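Local coordinates for PP1b (Porcine reproductive and respiratory syndrome virus, PDB 6JDR), which is a viral superfamily 1 helicase and ATPase, the nsp10 part of the replicase polyprotein, that probably unwinds RNA and DNA duplexes with 5' to 3' polarity, at the zinc ion site. Residues are numbered along the deposited sequence; one frame, centred on the assembly and turned at random.

The zinc ion site. Residues 7, 9-12, 25, 28, 61. With ZN (zinc ion), chain B.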
# COMPACT_ATOMS: atom_id res chain seq x y z
N CYS A 7 -24.87 -14.20 6.50
CA CYS A 7 -24.59 -13.38 7.68
C CYS A 7 -23.34 -12.53 7.49
O CYS A 7 -22.32 -13.02 7.01
CB CYS A 7 -24.43 -14.28 8.92
SG CYS A 7 -24.11 -13.40 10.47
N TYR A 9 -21.47 -11.35 9.85
CA TYR A 9 -20.46 -11.78 10.82
C TYR A 9 -19.78 -13.08 10.37
O TYR A 9 -18.56 -13.12 10.18
CB TYR A 9 -21.07 -12.00 12.20
CG TYR A 9 -21.56 -10.76 12.91
CD1 TYR A 9 -20.66 -9.79 13.35
CD2 TYR A 9 -22.91 -10.56 13.17
CE1 TYR A 9 -21.10 -8.66 14.02
CE2 TYR A 9 -23.36 -9.44 13.84
CZ TYR A 9 -22.45 -8.48 14.26
OH TYR A 9 -22.88 -7.36 14.92
N CYS A 10 -20.60 -14.13 10.21
CA CYS A 10 -20.10 -15.50 10.08
C CYS A 10 -20.36 -16.19 8.74
O CYS A 10 -19.89 -17.30 8.51
CB CYS A 10 -20.70 -16.37 11.18
SG CYS A 10 -22.49 -16.61 11.00
N GLY A 11 -21.13 -15.55 7.86
CA GLY A 11 -21.41 -16.12 6.54
C GLY A 11 -22.51 -17.18 6.48
O GLY A 11 -22.81 -17.67 5.39
N ALA A 12 -23.10 -17.53 7.61
CA ALA A 12 -24.21 -18.49 7.64
C ALA A 12 -25.45 -17.87 7.01
O ALA A 12 -25.50 -16.65 6.83
CB ALA A 12 -24.50 -18.90 9.07
N CYS A 25 -27.55 -14.03 10.87
CA CYS A 25 -28.13 -15.34 11.09
C CYS A 25 -28.84 -15.35 12.44
O CYS A 25 -28.73 -14.40 13.21
CB CYS A 25 -27.03 -16.40 11.07
SG CYS A 25 -25.83 -16.24 12.41
N HIS A 28 -26.67 -14.56 15.54
CA HIS A 28 -26.19 -13.18 15.67
C HIS A 28 -27.29 -12.13 15.82
O HIS A 28 -26.98 -10.95 15.99
CB HIS A 28 -25.29 -12.83 14.50
CG HIS A 28 -23.92 -13.42 14.60
ND1 HIS A 28 -23.51 -14.48 13.82
CD2 HIS A 28 -22.88 -13.11 15.41
CE1 HIS A 28 -22.26 -14.79 14.14
NE2 HIS A 28 -21.86 -13.98 15.10
N THR A 61 -19.41 -10.19 19.16
CA THR A 61 -18.55 -11.34 18.83
C THR A 61 -17.49 -10.99 17.79
O THR A 61 -16.68 -11.85 17.42
CB THR A 61 -19.39 -12.49 18.26
OG1 THR A 61 -20.02 -12.07 17.04
CG2 THR A 61 -20.44 -12.94 19.25
ZN ZN B . -23.86 -15.19 11.86
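This is a zinc finger of three cysteines and one histidine in the N-terminal zinc-binding domain of the helicase. Cys7 and Cys10 form a CxxC knuckle. Cys25 and His28, the latter in the 3-10 helix 27-30, join them in a near-tetrahedral shell. His28 binds the zinc through the ring nitrogen ND1, at 2.1 Å. The sulfur SG of Cys10 lies 2.2 Å from ZN. Cys7 and Cys25 also bind through their sulfurs. The angle between His28 ND1 and Cys25 SG is narrowed to 94°; that between His28 ND1 and Cys10 SG is wider. Cys7 reaches the metal with SG anti to its backbone N (chi1 -179°). Cys10 and Cys25 instead turn SG between backbone N and carbonyl carbon, with chi1 near 65°. Backbone amides support the sulfurs from a second shell. Cys25 N donates to Cys7 SG at 3.5 Å. Ala12 N donates to Cys10 SG at 3.6 Å. These bonds may offset part of the charge on the sulfurs. Tyr9 CB sits over the centre of one His28 imidazole face, 3.5 Å above its plane. At the ring edge, in plane, His28 NE2 makes a weak, bent hydrogen bond to the hydroxyl OG1 of Thr61 at 3.3 Å. The zinc bond fixes the ring, and the packing of Tyr9 may steady it further. The zinc ties the knuckle to the 25-28 segment and so has a structural role, holding the fold of the zinc-binding domain.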